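Local coordinates for protein LIN-41 (Caenorhabditis elegans, PDB 4UMG) that controls the onset of developmental plasticity in the worm as a TRIM-NHL protein, represented by its filamin domain, at residues T70-A75 and L114-P119; G107-N112 and M127-G132; Q25-V30 and A98-P103. All blocks are in the same frame, centred on the assembly; numbering follows the deposited sequence.

All three contacts are antiparallel strand pairings in one filamin domain, an immunoglobulin-like beta sandwich without helices. Along the chain contact 3 opens first, with 25-30, and contact 1 with 70-75; contact 3 closes at 98-103, after which contact 2 opens at 107-112, contact 1 closes at 114-119 and contact 2 at 127-132. Contacts 1 and 2 share strands 107-115 and 118-130 but lie with centres about 22 Å apart, on opposite sides of the chain's centre. Contact 3 pairs the adjacent strands 26-31 and 96-101, whose inward side chains meet contact 2 across the core, about 12 Å away between centres; there Met127 touches Ile28 and Tyr101. Contacts 1 and 3 join distant parts of the sequence, while contact 2 closes a hairpin.

Contact 1 of 3, residues T70-A75 and L114-P119; sequences TSDVQA and LVKGTP
Val73 and Val115 touch through one methyl each, with Val73 CG2 3.9 Å from Val115 CG2. Each places this methyl anti to its own carbonyl carbon and beside its backbone N, and the branched side chains cross obliquely on the buried face. They form a non-hydrogen-bonded antiparallel pair, flanked by backbone bonds. Lys116 N gives the straighter bond, to Asp72 O at 2.8 Å and 175°. Next along, Gln74 and Leu114 are a hydrogen-bonded pair, with Gln74 N 2.9 Å from Leu114 O and Leu114 N 2.8 Å from Gln74 O.

On the opposite face from the valines, the extended Gln74 side chain leans toward the neighbouring strand, and its NE2 donates to a water at 2.9 Å. The same water accepts from Gly117 N at 2.9 Å and donates to Asp72 O at 3.2 Å, so that carbonyl has both a peptide N-H and a water. A long amide suits this place, since it reaches the bridging water while its NE2 lies 3.9 Å from Leu114 CD1. Asp72 and Lys116 run side by side, but their charged ends stay apart: Lys116 NZ bonds instead to the carbonyls of Pro5 and Ser3.

Each segment turns where the pairing ends. Thr70 to Val73 is a type I turn leading into the strand, and Val115 to Thr118 is a type I' turn, in which Lys116 and Gly117 both have positive phi (57° and 83°); glycine tolerates such angles easily. This turn joins strands 107-115 and 118-130 in a tight hairpin. Strand 73-78 lies between 107-115 and 84-91, where Met89 packs on Val73, while Leu32 touches both valines and Pro5 touches Val115.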
loop_
_atom_site.group_PDB
_atom_site.type_symbol
_atom_site.label_atom_id
_atom_site.label_comp_id
_atom_site.label_asym_id
_atom_site.label_seq_id
_atom_site.Cartn_x
_atom_site.Cartn_y
_atom_site.Cartn_z
ATOM N N THR A 70 -12.557 -6.675 -4.173
ATOM C CA THR A 70 -11.134 -6.321 -4.207
ATOM C C THR A 70 -10.228 -7.563 -4.078
ATOM O O THR A 70 -9.060 -7.449 -3.679
ATOM C CB THR A 70 -10.819 -5.226 -3.176
ATOM O OG1 THR A 70 -11.244 -5.654 -1.877
ATOM C CG2 THR A 70 -11.456 -3.884 -3.533
ATOM N N SER A 71 -10.757 -8.740 -4.473
ATOM C CA SER A 71 -10.078 -10.046 -4.452
ATOM C C SER A 71 -8.809 -10.118 -5.322
ATOM O O SER A 71 -8.027 -11.065 -5.187
ATOM C CB SER A 71 -11.056 -11.153 -4.847
ATOM O OG SER A 71 -11.775 -10.833 -6.028
ATOM N N ASP A 72 -8.598 -9.111 -6.193
ATOM C CA ASP A 72 -7.450 -9.012 -7.099
ATOM C C ASP A 72 -6.288 -8.211 -6.507
ATOM O O ASP A 72 -5.236 -8.115 -7.141
ATOM C CB ASP A 72 -7.890 -8.341 -8.417
ATOM C CG ASP A 72 -8.831 -9.156 -9.281
ATOM O OD1 ASP A 72 -8.489 -10.314 -9.599
ATOM O OD2 ASP A 72 -9.865 -8.602 -9.718
ATOM N N VAL A 73 -6.471 -7.623 -5.317
ATOM C CA VAL A 73 -5.456 -6.767 -4.695
ATOM C C VAL A 73 -4.879 -7.424 -3.433
ATOM O O VAL A 73 -5.620 -7.881 -2.560
ATOM C CB VAL A 73 -6.042 -5.337 -4.406
ATOM C CG1 VAL A 73 -5.031 -4.439 -3.684
ATOM C CG2 VAL A 73 -6.521 -4.664 -5.685
ATOM N N GLN A 74 -3.545 -7.454 -3.339
ATOM C CA GLN A 74 -2.842 -7.987 -2.174
ATOM C C GLN A 74 -1.875 -6.902 -1.722
ATOM O O GLN A 74 -1.284 -6.211 -2.549
ATOM C CB GLN A 74 -2.055 -9.246 -2.565
ATOM C CG GLN A 74 -2.933 -10.388 -3.064
ATOM C CD GLN A 74 -2.118 -11.622 -3.329
ATOM O OE1 GLN A 74 -2.003 -12.501 -2.478
ATOM N NE2 GLN A 74 -1.519 -11.707 -4.507
ATOM N N ALA A 75 -1.734 -6.713 -0.419
ATOM C CA ALA A 75 -0.779 -5.729 0.079
ATOM C C ALA A 75 -0.087 -6.318 1.297
ATOM O O ALA A 75 -0.752 -6.910 2.155
ATOM C CB ALA A 75 -1.491 -4.439 0.454
ATOM N N LEU A 114 0.284 -5.795 -4.857
ATOM C CA LEU A 114 0.142 -6.601 -6.055
ATOM C C LEU A 114 -1.270 -6.562 -6.569
ATOM O O LEU A 114 -2.212 -6.785 -5.813
ATOM C CB LEU A 114 0.502 -8.075 -5.782
ATOM C CG LEU A 114 1.792 -8.440 -5.038
ATOM C CD1 LEU A 114 1.956 -9.960 -5.012
ATOM C CD2 LEU A 114 3.016 -7.846 -5.667
ATOM N N VAL A 115 -1.419 -6.278 -7.863
ATOM C CA VAL A 115 -2.724 -6.289 -8.507
ATOM C C VAL A 115 -2.640 -7.449 -9.495
ATOM O O VAL A 115 -1.745 -7.463 -10.348
ATOM C CB VAL A 115 -3.071 -4.931 -9.200
ATOM C CG1 VAL A 115 -4.124 -5.117 -10.284
ATOM C CG2 VAL A 115 -3.548 -3.917 -8.168
ATOM N N LYS A 116 -3.489 -8.476 -9.288
ATOM C CA LYS A 116 -3.537 -9.705 -10.113
ATOM C C LYS A 116 -2.164 -10.399 -10.127
ATOM O O LYS A 116 -1.724 -10.936 -11.153
ATOM C CB LYS A 116 -4.049 -9.438 -11.526
ATOM C CG LYS A 116 -5.479 -8.917 -11.575
ATOM C CD LYS A 116 -5.816 -8.540 -13.012
ATOM C CE LYS A 116 -7.207 -7.974 -13.121
ATOM N NZ LYS A 116 -7.433 -7.357 -14.454
ATOM N N GLY A 117 -1.485 -10.322 -8.992
ATOM C CA GLY A 117 -0.179 -10.960 -8.826
ATOM C C GLY A 117 0.996 -10.177 -9.343
ATOM O O GLY A 117 2.107 -10.691 -9.362
ATOM N N THR A 118 0.784 -8.932 -9.753
ATOM C CA THR A 118 1.874 -8.107 -10.273
ATOM C C THR A 118 2.068 -6.857 -9.427
ATOM O O THR A 118 1.090 -6.156 -9.204
ATOM C CB THR A 118 1.573 -7.693 -11.747
ATOM O OG1 THR A 118 1.531 -8.863 -12.558
ATOM C CG2 THR A 118 2.611 -6.694 -12.295
ATOM N N PRO A 119 3.314 -6.489 -9.048
ATOM C CA PRO A 119 3.513 -5.246 -8.265
ATOM C C PRO A 119 2.986 -4.018 -8.988
ATOM O O PRO A 119 3.176 -3.899 -10.219
ATOM C CB PRO A 119 5.032 -5.152 -8.110
ATOM C CG PRO A 119 5.507 -6.605 -8.199
ATOM C CD PRO A 119 4.587 -7.219 -9.240
HETATM O O HOH W 1 -2.497 -9.629 -6.332
#

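Contact 2 of 3, residues G107-N112 and M127-G132; sequences GSYTLN and MDIRRG
Met127 folds its methyl against two residues of the neighbouring strand: CE is 3.9 Å from Tyr109 CB and 4.0 Å from Leu111 CB. Its chain is bent at the last torsion (chi3 -63°), which sets CE there, and a flexible, unbranched thioether can bend to lie against both CB atoms. Ile129 approaches the Tyr109 ring obliquely, its CG1 only 3.4 Å from Tyr109 CD1, a tight fit. The hydroxyl of Tyr109 is held by the carbonyl of Ile105, and its side chain also touches Val77 and Pro103. An alanine at Tyr109 would probably leave Ile129 CG1 without its aromatic neighbour, open a gap beside Pro103 and strip the Ile105 carbonyl of its hydroxyl partner.

Backbone bonds join these residues in hydrogen-bonded pairs: Tyr109 N lies 2.8 Å from Met127 O, and Gly107 N is 2.8 Å from Ile129 O. Gly107 fits because, at its backbone angles, a CB would jam against the preceding carbonyl. Toward solvent, on the other face, Ser108 and Asp128 stand too far apart to bond directly and share a water, 2.8 Å from Ser108 OG and donating to Asp128 OD1 at 2.6 Å. Apolar residues inward and polar ones outward is the usual pattern of beta-sandwich strands, here in the hairpin that ends the immunoglobulin-like filamin repeat.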
loop_
_atom_site.group_PDB
_atom_site.type_symbol
_atom_site.label_atom_id
_atom_site.label_comp_id
_atom_site.label_asym_id
_atom_site.label_seq_id
_atom_site.Cartn_x
_atom_site.Cartn_y
_atom_site.Cartn_z
ATOM N N GLY A 107 12.414 1.990 12.119
ATOM C CA GLY A 107 13.270 1.444 11.072
ATOM C C GLY A 107 12.689 1.323 9.687
ATOM O O GLY A 107 11.661 1.906 9.349
ATOM N N SER A 108 13.384 0.547 8.865
ATOM C CA SER A 108 13.101 0.407 7.453
ATOM C C SER A 108 12.103 -0.698 7.120
ATOM O O SER A 108 12.456 -1.864 7.150
ATOM C CB SER A 108 14.408 0.193 6.691
ATOM O OG SER A 108 14.204 0.377 5.304
ATOM N N TYR A 109 10.851 -0.321 6.865
ATOM C CA TYR A 109 9.788 -1.262 6.486
ATOM C C TYR A 109 9.759 -1.479 4.980
ATOM O O TYR A 109 10.223 -0.632 4.215
ATOM C CB TYR A 109 8.414 -0.706 6.948
ATOM C CG TYR A 109 8.175 -0.847 8.437
ATOM C CD1 TYR A 109 8.967 -0.171 9.359
ATOM C CD2 TYR A 109 7.136 -1.635 8.927
ATOM C CE1 TYR A 109 8.737 -0.278 10.731
ATOM C CE2 TYR A 109 6.922 -1.778 10.301
ATOM C CZ TYR A 109 7.726 -1.096 11.193
ATOM O OH TYR A 109 7.475 -1.191 12.524
ATOM N N THR A 110 9.193 -2.603 4.553
ATOM C CA THR A 110 9.066 -2.926 3.144
ATOM C C THR A 110 7.599 -2.978 2.825
ATOM O O THR A 110 6.853 -3.619 3.556
ATOM C CB THR A 110 9.689 -4.270 2.824
ATOM O OG1 THR A 110 11.019 -4.290 3.334
ATOM C CG2 THR A 110 9.732 -4.530 1.325
ATOM N N LEU A 111 7.197 -2.357 1.709
ATOM C CA LEU A 111 5.811 -2.380 1.274
ATOM C C LEU A 111 5.755 -2.948 -0.113
ATOM O O LEU A 111 6.563 -2.561 -0.969
ATOM C CB LEU A 111 5.285 -0.938 1.208
ATOM C CG LEU A 111 3.902 -0.716 0.564
ATOM C CD1 LEU A 111 2.768 -1.371 1.378
ATOM C CD2 LEU A 111 3.630 0.760 0.357
ATOM N N ASN A 112 4.810 -3.842 -0.348
ATOM C CA ASN A 112 4.551 -4.318 -1.720
ATOM C C ASN A 112 3.040 -4.413 -1.929
ATOM O O ASN A 112 2.338 -4.858 -1.037
ATOM C CB ASN A 112 5.293 -5.636 -2.072
ATOM C CG ASN A 112 5.512 -5.808 -3.578
ATOM O OD1 ASN A 112 5.046 -4.997 -4.367
ATOM N ND2 ASN A 112 6.252 -6.845 -4.021
ATOM N N MET A 127 9.615 2.237 3.489
ATOM C CA MET A 127 8.955 3.226 4.342
ATOM C C MET A 127 9.813 3.352 5.578
ATOM O O MET A 127 10.174 2.344 6.175
ATOM C CB MET A 127 7.516 2.857 4.711
ATOM C CG MET A 127 6.663 2.473 3.506
ATOM S SD MET A 127 4.987 1.964 3.942
ATOM C CE MET A 127 5.289 0.494 4.933
ATOM N N ASP A 128 10.191 4.596 5.924
ATOM C CA ASP A 128 11.045 4.858 7.074
ATOM C C ASP A 128 10.185 5.259 8.241
ATOM O O ASP A 128 9.542 6.307 8.200
ATOM C CB ASP A 128 12.077 5.938 6.741
ATOM C CG ASP A 128 13.092 5.431 5.741
ATOM O OD1 ASP A 128 13.691 4.371 5.998
ATOM O OD2 ASP A 128 13.216 6.040 4.658
ATOM N N ILE A 129 10.159 4.414 9.275
ATOM C CA ILE A 129 9.379 4.682 10.502
ATOM C C ILE A 129 10.322 5.227 11.569
ATOM O O ILE A 129 11.318 4.586 11.929
ATOM C CB ILE A 129 8.644 3.400 10.972
ATOM C CG1 ILE A 129 7.610 2.928 9.906
ATOM C CG2 ILE A 129 8.050 3.504 12.402
ATOM C CD1 ILE A 129 6.411 3.597 9.780
ATOM N N ARG A 130 9.967 6.394 12.104
ATOM C CA ARG A 130 10.763 7.077 13.116
ATOM C C ARG A 130 10.004 7.125 14.457
ATOM O O ARG A 130 8.776 7.034 14.469
ATOM C CB ARG A 130 11.128 8.499 12.613
ATOM C CG ARG A 130 10.051 9.566 12.855
ATOM C CD ARG A 130 10.348 10.909 12.218
ATOM N NE ARG A 130 9.784 10.994 10.870
ATOM C CZ ARG A 130 8.611 11.546 10.574
ATOM N NH1 ARG A 130 7.870 12.094 11.528
ATOM N NH2 ARG A 130 8.179 11.567 9.321
ATOM N N ARG A 131 10.728 7.304 15.576
ATOM C CA ARG A 131 10.083 7.401 16.894
ATOM C C ARG A 131 9.332 8.740 17.061
ATOM O O ARG A 131 8.383 8.807 17.843
ATOM C CB ARG A 131 11.097 7.110 18.028
ATOM C CG ARG A 131 11.412 8.257 18.989
ATOM C CD ARG A 131 12.540 7.915 19.947
ATOM N NE ARG A 131 13.853 8.040 19.312
ATOM C CZ ARG A 131 14.594 7.016 18.900
ATOM N NH1 ARG A 131 14.168 5.770 19.064
ATOM N NH2 ARG A 131 15.771 7.230 18.330
ATOM N N GLY A 132 9.764 9.754 16.294
ATOM C CA GLY A 132 9.268 11.131 16.254
ATOM C C GLY A 132 7.924 11.423 16.890
ATOM O O GLY A 132 6.908 11.485 16.200
HETATM O O HOH W 2 15.500 2.827 4.900
#

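Contact 3 of 3, residues Q25-V30 and A98-P103; sequences QTVIYV and ALSYYP
Tyr101 holds its CG in the crowded position between backbone N and carbonyl carbon (chi1 75°), and Thr26 has CG2 anti to its own N; the two side chains lie side by side, pointing the same way. Thr26 CB sits over a face of the Tyr101 ring in a CH-pi contact, 4.1 Å from the centroid and 24° off the normal, while Thr26 CG2 reaches Tyr101 CE1 at 3.6 Å. Ile28 CD1 comes obliquely to the same Tyr101 CE1, at 3.7 Å. Thr26 OG1 is hydrogen-bonded to the carbonyl of Arg24 and also lies against Pro103.

Strands 26-31 and 96-101 run antiparallel here (157° between their short segments) as neighbours in the immunoglobulin-like sandwich. Their inward face carries Ile28, Leu99 and Tyr101, which pack on Leu111, Ile113 and Met127 of the strands opposite; large apolar side chains, the branched Ile28 and Leu99 and the aromatic Tyr101, suit this place, filling the core from an extended backbone. Paired backbone bonds link Thr26 with Tyr101 and Ile28 with Leu99, as in Leu99 N to Ile28 O at 2.8 Å. Val30 CG2 closes against Leu99 CD1 at 3.8 Å.

On the other face, Ala98 is small enough to let the Tyr29 ring lean across, Tyr29 CE1 3.7 Å from Ala98 CB. Val27 CG1 covers one face of that ring, near its rim. At the far end Gln25 CG meets the edge of the Tyr102 ring, 3.9 Å from Tyr102 CD1.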
loop_
_atom_site.group_PDB
_atom_site.type_symbol
_atom_site.label_atom_id
_atom_site.label_comp_id
_atom_site.label_asym_id
_atom_site.label_seq_id
_atom_site.Cartn_x
_atom_site.Cartn_y
_atom_site.Cartn_z
ATOM N N GLN A 25 -1.306 4.204 14.149
ATOM C CA GLN A 25 -1.989 3.539 13.032
ATOM C C GLN A 25 -1.771 4.441 11.809
ATOM O O GLN A 25 -2.021 5.650 11.881
ATOM C CB GLN A 25 -3.491 3.388 13.351
ATOM C CG GLN A 25 -3.764 2.138 14.188
ATOM C CD GLN A 25 -5.234 1.821 14.316
ATOM O OE1 GLN A 25 -6.083 2.705 14.497
ATOM N NE2 GLN A 25 -5.564 0.536 14.261
ATOM N N THR A 26 -1.228 3.863 10.737
ATOM C CA THR A 26 -0.781 4.581 9.550
ATOM C C THR A 26 -1.622 4.170 8.353
ATOM O O THR A 26 -1.889 2.982 8.195
ATOM C CB THR A 26 0.718 4.237 9.339
ATOM O OG1 THR A 26 1.423 4.584 10.542
ATOM C CG2 THR A 26 1.336 4.957 8.145
ATOM N N VAL A 27 -2.028 5.142 7.521
ATOM C CA VAL A 27 -2.854 4.886 6.342
ATOM C C VAL A 27 -2.139 5.273 5.031
ATOM O O VAL A 27 -1.553 6.357 4.942
ATOM C CB VAL A 27 -4.227 5.626 6.467
ATOM C CG1 VAL A 27 -5.134 5.303 5.282
ATOM C CG2 VAL A 27 -4.938 5.278 7.776
ATOM N N ILE A 28 -2.217 4.401 4.006
ATOM C CA ILE A 28 -1.656 4.680 2.683
ATOM C C ILE A 28 -2.820 4.523 1.716
ATOM O O ILE A 28 -3.571 3.552 1.828
ATOM C CB ILE A 28 -0.488 3.723 2.328
ATOM C CG1 ILE A 28 0.645 3.781 3.388
ATOM C CG2 ILE A 28 0.057 4.010 0.904
ATOM C CD1 ILE A 28 1.612 2.551 3.251
ATOM N N TYR A 29 -2.976 5.464 0.769
ATOM C CA TYR A 29 -4.068 5.386 -0.196
ATOM C C TYR A 29 -3.533 4.957 -1.538
ATOM O O TYR A 29 -2.484 5.441 -1.948
ATOM C CB TYR A 29 -4.790 6.731 -0.316
ATOM C CG TYR A 29 -5.553 7.081 0.936
ATOM C CD1 TYR A 29 -6.788 6.499 1.206
ATOM C CD2 TYR A 29 -5.015 7.944 1.885
ATOM C CE1 TYR A 29 -7.510 6.838 2.345
ATOM C CE2 TYR A 29 -5.712 8.260 3.050
ATOM C CZ TYR A 29 -6.956 7.697 3.279
ATOM O OH TYR A 29 -7.668 8.013 4.412
ATOM N N VAL A 30 -4.213 3.987 -2.179
ATOM C CA VAL A 30 -3.843 3.416 -3.483
ATOM C C VAL A 30 -4.963 3.667 -4.503
ATOM O O VAL A 30 -6.137 3.446 -4.213
ATOM C CB VAL A 30 -3.479 1.914 -3.355
ATOM C CG1 VAL A 30 -3.118 1.298 -4.706
ATOM C CG2 VAL A 30 -2.339 1.710 -2.357
ATOM N N ALA A 98 -7.847 2.112 0.956
ATOM C CA ALA A 98 -7.044 2.599 2.079
ATOM C C ALA A 98 -6.354 1.380 2.695
ATOM O O ALA A 98 -7.017 0.364 2.933
ATOM C CB ALA A 98 -7.944 3.272 3.118
ATOM N N LEU A 99 -5.007 1.440 2.859
ATOM C CA LEU A 99 -4.213 0.389 3.461
ATOM C C LEU A 99 -3.778 0.877 4.827
ATOM O O LEU A 99 -3.222 1.967 4.928
ATOM C CB LEU A 99 -2.972 0.122 2.620
ATOM C CG LEU A 99 -3.217 -0.346 1.179
ATOM C CD1 LEU A 99 -1.898 -0.688 0.521
ATOM C CD2 LEU A 99 -4.099 -1.584 1.125
ATOM N N SER A 100 -4.127 0.144 5.876
ATOM C CA SER A 100 -3.800 0.563 7.231
ATOM C C SER A 100 -2.902 -0.431 7.916
ATOM O O SER A 100 -3.088 -1.638 7.770
ATOM C CB SER A 100 -5.076 0.764 8.060
ATOM O OG SER A 100 -5.743 1.920 7.593
ATOM N N TYR A 101 -1.882 0.068 8.622
ATOM C CA TYR A 101 -0.979 -0.793 9.358
ATOM C C TYR A 101 -0.455 -0.100 10.612
ATOM O O TYR A 101 -0.522 1.123 10.727
ATOM C CB TYR A 101 0.164 -1.316 8.451
ATOM C CG TYR A 101 1.209 -0.269 8.149
ATOM C CD1 TYR A 101 1.003 0.686 7.151
ATOM C CD2 TYR A 101 2.432 -0.263 8.816
ATOM C CE1 TYR A 101 1.981 1.635 6.846
ATOM C CE2 TYR A 101 3.380 0.726 8.577
ATOM C CZ TYR A 101 3.155 1.669 7.583
ATOM O OH TYR A 101 4.091 2.630 7.312
ATOM N N TYR A 102 0.080 -0.880 11.553
ATOM C CA TYR A 102 0.579 -0.337 12.831
ATOM C C TYR A 102 2.047 -0.716 12.989
ATOM O O TYR A 102 2.348 -1.885 13.260
ATOM C CB TYR A 102 -0.237 -0.917 13.966
ATOM C CG TYR A 102 0.098 -0.355 15.324
ATOM C CD1 TYR A 102 -0.533 0.791 15.800
ATOM C CD2 TYR A 102 0.978 -1.018 16.176
ATOM C CE1 TYR A 102 -0.262 1.287 17.072
ATOM C CE2 TYR A 102 1.210 -0.560 17.477
ATOM C CZ TYR A 102 0.575 0.589 17.921
ATOM O OH TYR A 102 0.818 1.085 19.179
ATOM N N PRO A 103 2.974 0.239 12.739
ATOM C CA PRO A 103 4.403 -0.077 12.860
ATOM C C PRO A 103 4.834 -0.015 14.320
ATOM O O PRO A 103 4.903 1.079 14.879
ATOM C CB PRO A 103 5.080 0.984 11.999
ATOM C CG PRO A 103 4.118 2.141 11.985
ATOM C CD PRO A 103 2.756 1.653 12.367
#